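Local coordinates for tail spike protein gp49 (Pseudomonas phage LKA1, PDB 4RU4), which probably acts as a tailspike lyase that cleaves the O-specific polysaccharide of Pseudomonas during virus entry, at residues Ser110-Val115 against Val206-Ile211; Asn221-Glu226 against Pro231-Val236. One frame throughout, in Å; residues are numbered along the deposited sequence. Where two conformers were deposited one is given.

Interaction 1. Residues Ser110-Val115 against Val206-Ile211; sequences SVLSCV and VDIASI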
loop_
_atom_site.group_PDB
_atom_site.type_symbol
_atom_site.label_atom_id
_atom_site.label_comp_id
_atom_site.label_asym_id
_atom_site.label_seq_id
_atom_site.Cartn_x
_atom_site.Cartn_y
_atom_site.Cartn_z
ATOM N N SER B 110 20.271 8.810 28.799
ATOM C CA SER B 110 19.017 8.179 28.393
ATOM C C SER B 110 18.197 7.734 29.608
ATOM O O SER B 110 18.749 7.390 30.659
ATOM C CB SER B 110 19.297 6.936 27.517
ATOM O OG SER B 110 20.184 7.264 26.463
ATOM N N VAL B 111 16.880 7.731 29.461
ATOM C CA VAL B 111 16.033 7.230 30.553
ATOM C C VAL B 111 16.195 5.716 30.712
ATOM O O VAL B 111 16.363 5.209 31.820
ATOM C CB VAL B 111 14.544 7.569 30.353
ATOM C CG1 VAL B 111 13.735 7.075 31.564
ATOM C CG2 VAL B 111 14.355 9.092 30.176
ATOM N N LEU B 112 16.155 5.005 29.585
ATOM C CA LEU B 112 16.238 3.569 29.561
ATOM C C LEU B 112 17.198 3.252 28.421
ATOM O O LEU B 112 17.101 3.856 27.335
ATOM C CB LEU B 112 14.837 3.020 29.257
ATOM C CG LEU B 112 14.389 1.619 29.617
ATOM C CD1 LEU B 112 14.765 1.375 31.072
ATOM C CD2 LEU B 112 12.876 1.478 29.436
ATOM N N SER B 113 18.148 2.352 28.655
ATOM C CA SER B 113 19.110 2.055 27.597
ATOM C C SER B 113 19.648 0.640 27.660
ATOM O O SER B 113 19.826 0.063 28.748
ATOM C CB SER B 113 20.272 3.064 27.586
ATOM O OG SER B 113 21.042 2.968 28.776
ATOM N N CYS B 114 19.916 0.081 26.480
ATOM C CA CYS B 114 20.594 -1.201 26.384
ATOM C C CYS B 114 21.612 -1.125 25.258
ATOM O O CYS B 114 21.279 -0.692 24.150
ATOM C CB CYS B 114 19.616 -2.348 26.115
ATOM S SG CYS B 114 20.465 -3.956 26.252
ATOM N N VAL B 115 22.855 -1.514 25.547
ATOM C CA VAL B 115 23.925 -1.428 24.549
ATOM C C VAL B 115 24.575 -2.816 24.358
ATOM O O VAL B 115 25.056 -3.434 25.323
ATOM C CB VAL B 115 25.015 -0.407 24.978
ATOM C CG1 VAL B 115 26.105 -0.260 23.894
ATOM C CG2 VAL B 115 24.396 0.947 25.331
ATOM N N VAL B 206 16.335 -7.783 23.780
ATOM C CA VAL B 206 15.788 -6.478 24.137
ATOM C C VAL B 206 14.315 -6.386 23.788
ATOM O O VAL B 206 13.915 -6.537 22.628
ATOM C CB VAL B 206 16.580 -5.324 23.487
ATOM C CG1 VAL B 206 15.921 -3.971 23.769
ATOM C CG2 VAL B 206 18.017 -5.369 24.012
ATOM N N ASP B 207 13.502 -6.146 24.814
ATOM C CA ASP B 207 12.059 -6.107 24.641
ATOM C C ASP B 207 11.515 -5.110 25.663
ATOM O O ASP B 207 11.604 -5.337 26.864
ATOM C CB ASP B 207 11.470 -7.514 24.851
ATOM C CG ASP B 207 10.015 -7.624 24.396
ATOM O OD1 ASP B 207 9.363 -6.583 24.190
ATOM O OD2 ASP B 207 9.512 -8.764 24.266
ATOM N N ILE B 208 11.000 -3.995 25.167
ATOM C CA ILE B 208 10.427 -2.965 26.012
ATOM C C ILE B 208 8.975 -2.861 25.589
ATOM O O ILE B 208 8.676 -2.681 24.406
ATOM C CB ILE B 208 11.147 -1.609 25.797
ATOM C CG1 ILE B 208 12.670 -1.783 25.872
ATOM C CG2 ILE B 208 10.645 -0.544 26.789
ATOM C CD1 ILE B 208 13.173 -2.357 27.173
ATOM N N ALA B 209 8.061 -3.006 26.535
ATOM C CA ALA B 209 6.651 -2.897 26.182
ATOM C C ALA B 209 5.768 -2.330 27.275
ATOM O O ALA B 209 6.042 -2.509 28.461
ATOM C CB ALA B 209 6.117 -4.264 25.712
ATOM N N SER B 210 4.719 -1.632 26.854
ATOM C CA SER B 210 3.587 -1.352 27.732
ATOM C C SER B 210 3.994 -0.582 28.957
ATOM O O SER B 210 3.638 -0.974 30.087
ATOM C CB SER B 210 2.950 -2.672 28.139
ATOM O OG SER B 210 2.327 -3.267 27.018
ATOM N N ILE B 211 4.756 0.490 28.732
ATOM C CA ILE B 211 5.160 1.411 29.786
ATOM C C ILE B 211 5.033 2.830 29.220
ATOM O O ILE B 211 4.866 3.027 28.005
ATOM C CB ILE B 211 6.615 1.178 30.262
ATOM C CG1 ILE B 211 7.601 1.325 29.087
ATOM C CG2 ILE B 211 6.774 -0.185 30.953
ATOM C CD1 ILE B 211 9.054 1.602 29.484
#
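L112 and C114 face I208, I211 and V206 across two chain runs that head in nearly opposite directions, 170° apart between 112-114 and 206-211, with facing CA atoms (C114 to V206) no nearer than 7.5 Å, a spacing that only side chains bridge. CG of L112 lies anti to the backbone N (chi1 -158°), which carries the isobutyl group across the gap, and one methyl does the work: CD2 of L112 meets CD1 of I211 at 3.8 Å and CG2 of I208 at 4.0 Å, tip to tip with each. A leucine suits this place because its branch ends in a methyl that can sit against two isoleucines at once. I211, placed after the bend at S210, turns its CD1 back to L112. Farther along, SG of C114 touches CG2 of V206 at 3.6 Å; the compact thiol suits the place where the two chains come nearest. All five residues are buried, and L89 of strand 89-93 adds to the same patch by touching L112, C114 and I208. The 206-209 strand has parallel neighbours, 89-93 and 232-234, on its own face, while 113-120 belongs to another. Aliphatic side chains meeting across the interior from two faces, with corners such as that at V111-L112, are characteristic of the core of a right-handed parallel beta-helix of the pectate lyase type.

Interaction 2. Residues Asn221-Glu226 against Pro231-Val236; sequences NGLLVE and PRVDDV. With EDO (1,2-ethanediol), chain S.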
loop_
_atom_site.group_PDB
_atom_site.type_symbol
_atom_site.label_atom_id
_atom_site.label_comp_id
_atom_site.label_asym_id
_atom_site.label_seq_id
_atom_site.Cartn_x
_atom_site.Cartn_y
_atom_site.Cartn_z
ATOM N N ASN B 221 17.904 11.107 25.377
ATOM C CA ASN B 221 17.040 10.126 24.755
ATOM C C ASN B 221 16.033 9.605 25.738
ATOM O O ASN B 221 16.339 9.451 26.924
ATOM C CB ASN B 221 17.862 8.924 24.298
ATOM C CG ASN B 221 19.024 9.322 23.440
ATOM O OD1 ASN B 221 18.849 9.978 22.409
ATOM N ND2 ASN B 221 20.233 8.945 23.863
ATOM N N GLY B 222 14.839 9.292 25.248
ATOM C CA GLY B 222 13.871 8.586 26.073
ATOM C C GLY B 222 14.324 7.152 26.195
ATOM O O GLY B 222 14.561 6.655 27.297
ATOM N N LEU B 223 14.454 6.475 25.061
ATOM C CA LEU B 223 14.974 5.112 25.036
ATOM C C LEU B 223 16.103 5.029 24.013
ATOM O O LEU B 223 15.935 5.490 22.874
ATOM C CB LEU B 223 13.860 4.140 24.661
ATOM C CG LEU B 223 14.237 2.733 24.216
ATOM C CD1 LEU B 223 14.956 1.957 25.318
ATOM C CD2 LEU B 223 12.969 2.017 23.801
ATOM N N LEU B 224 17.240 4.449 24.415
ATOM C CA LEU B 224 18.371 4.217 23.512
ATOM C C LEU B 224 18.640 2.718 23.454
ATOM O O LEU B 224 18.824 2.102 24.485
ATOM C CB LEU B 224 19.642 4.886 24.048
ATOM C CG LEU B 224 20.898 4.521 23.252
ATOM C CD1 LEU B 224 20.835 5.053 21.828
ATOM C CD2 LEU B 224 22.159 5.035 23.977
ATOM N N VAL B 225 18.688 2.143 22.258
ATOM C CA VAL B 225 19.067 0.738 22.101
ATOM C C VAL B 225 20.166 0.762 21.044
ATOM O O VAL B 225 19.967 1.284 19.949
ATOM C CB VAL B 225 17.876 -0.171 21.638
ATOM C CG1 VAL B 225 18.351 -1.609 21.439
ATOM C CG2 VAL B 225 16.697 -0.104 22.624
ATOM N N GLU B 226 21.335 0.240 21.381
ATOM C CA GLU B 226 22.495 0.379 20.512
ATOM C C GLU B 226 23.167 -0.992 20.296
ATOM O O GLU B 226 23.332 -1.753 21.249
ATOM C CB GLU B 226 23.490 1.378 21.119
ATOM C CG GLU B 226 24.811 1.502 20.325
ATOM C CD GLU B 226 25.674 2.678 20.784
ATOM O OE1 GLU B 226 25.241 3.423 21.702
ATOM O OE2 GLU B 226 26.788 2.846 20.221
ATOM N N PRO B 231 15.961 -5.845 18.422
ATOM C CA PRO B 231 15.270 -5.326 19.609
ATOM C C PRO B 231 13.822 -5.001 19.275
ATOM O O PRO B 231 13.480 -4.727 18.115
ATOM C CB PRO B 231 16.047 -4.049 19.942
ATOM C CG PRO B 231 16.563 -3.568 18.589
ATOM C CD PRO B 231 16.855 -4.846 17.802
ATOM N N ARG B 232 12.974 -5.020 20.305
ATOM C CA ARG B 232 11.536 -4.832 20.139
ATOM C C ARG B 232 11.044 -3.765 21.094
ATOM O O ARG B 232 11.363 -3.802 22.292
ATOM C CB ARG B 232 10.822 -6.157 20.440
ATOM C CG ARG B 232 11.136 -7.268 19.423
ATOM C CD ARG B 232 10.519 -6.908 18.091
ATOM N NE ARG B 232 10.762 -7.873 17.015
ATOM C CZ ARG B 232 11.744 -7.763 16.115
ATOM N NH1 ARG B 232 12.622 -6.758 16.206
ATOM N NH2 ARG B 232 11.868 -8.684 15.150
ATOM N N VAL B 233 10.311 -2.779 20.577
ATOM C CA VAL B 233 9.642 -1.775 21.431
ATOM C C VAL B 233 8.179 -1.769 20.998
ATOM O O VAL B 233 7.886 -1.613 19.801
ATOM C CB VAL B 233 10.248 -0.367 21.250
ATOM C CG1 VAL B 233 9.499 0.672 22.128
ATOM C CG2 VAL B 233 11.752 -0.368 21.579
ATOM N N ASP B 234 7.252 -1.991 21.930
ATOM C CA ASP B 234 5.857 -2.158 21.533
ATOM C C ASP B 234 4.957 -1.541 22.590
ATOM O O ASP B 234 5.234 -1.661 23.790
ATOM C CB ASP B 234 5.525 -3.645 21.363
ATOM C CG ASP B 234 4.066 -3.878 20.996
ATOM O OD1 ASP B 234 3.583 -3.282 20.005
ATOM O OD2 ASP B 234 3.388 -4.634 21.723
ATOM N N ASP B 235 3.924 -0.839 22.138
ATOM C CA ASP B 235 2.902 -0.328 23.039
ATOM C C ASP B 235 3.528 0.599 24.098
ATOM O O ASP B 235 3.176 0.531 25.266
ATOM C CB ASP B 235 2.181 -1.538 23.675
ATOM C CG ASP B 235 0.968 -1.153 24.489
ATOM O OD1 ASP B 235 0.311 -0.147 24.141
ATOM O OD2 ASP B 235 0.668 -1.876 25.479
ATOM N N VAL B 236 4.459 1.467 23.704
ATOM C CA VAL B 236 5.022 2.398 24.675
ATOM C C VAL B 236 4.538 3.813 24.426
ATOM O O VAL B 236 4.195 4.185 23.297
ATOM C CB VAL B 236 6.578 2.391 24.781
ATOM C CG1 VAL B 236 7.111 0.972 25.063
ATOM C CG2 VAL B 236 7.217 3.012 23.546
HETATM C C1 EDO S . 0.803 3.882 22.757
HETATM O O1 EDO S . 0.004 3.402 21.673
HETATM C C2 EDO S . 0.054 3.694 24.061
HETATM O O2 EDO S . -0.488 2.383 24.067
#
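L223 meets V233, and V225 meets P231, in two apolar pairs that join strand 223-226 to P231 and the strand 232-234 that follows it. In the first, CD2 of L223 lies 3.5 Å from CG2 of V233, the two side chains approaching tip to tip; the closeness is doubtful, since it holds for one of two conformers of L223. A chi1 of 164° swings CG of L223 opposite N and stretches the side chain across CA atoms of L223 and V233 that are 9.4 Å apart. In the second pair CG1 of V225 comes within 3.7 Å of CB of P231 and 3.9 Å of its CG, the side chains crossing obliquely. Here the chains are nearer, 7.6 Å from CA of V225 to CA of P231, so a short valine against a compact ring is enough.

The next shell is polar. NH1 of R232 donates to O of P231 at 2.9 Å, lying above the carbonyl plane, while the oxygen stays close to the guanidinium plane; NH2 also forms a salt bridge with D253. At the bend, OD1 of D235, in one of its two conformers, accepts a hydrogen bond from O2 of an ethanediol, probably from the crystallisation liquor, at 2.7 Å. That molecule is also bound by NE of R232 of the third subunit.

Both pairs lie inside the coil. F248 of strand 247-249 touches V225 and V233, I256 of strand 254-257 backs V233, and V206 of strand 206-209 packs on V225 and P231, so neighbouring rungs bracket the contact.

Interactions 1 and 2 lie on successive coils of the beta-helix, their centres about 5 Å apart. Strands 113-120 and 221-226 are parallel neighbours on one face, as are 206-209 and 232-234 on another, so each strand of interaction 1 has its counterpart in interaction 2. A probable backbone hydrogen bond runs from N of I208 to O of R232 at 2.9 Å. At the bends, OG of S210 and OD2 of D235 lie 2.7 Å apart, probably hydrogen-bonded, and just before the other corners OG of S110 bonds with ND2 of N221. Inside, L112 touches L223 and I211 touches V236, continuing the apolar stack. Both contacts lie away from the calcium site at G368 and D394.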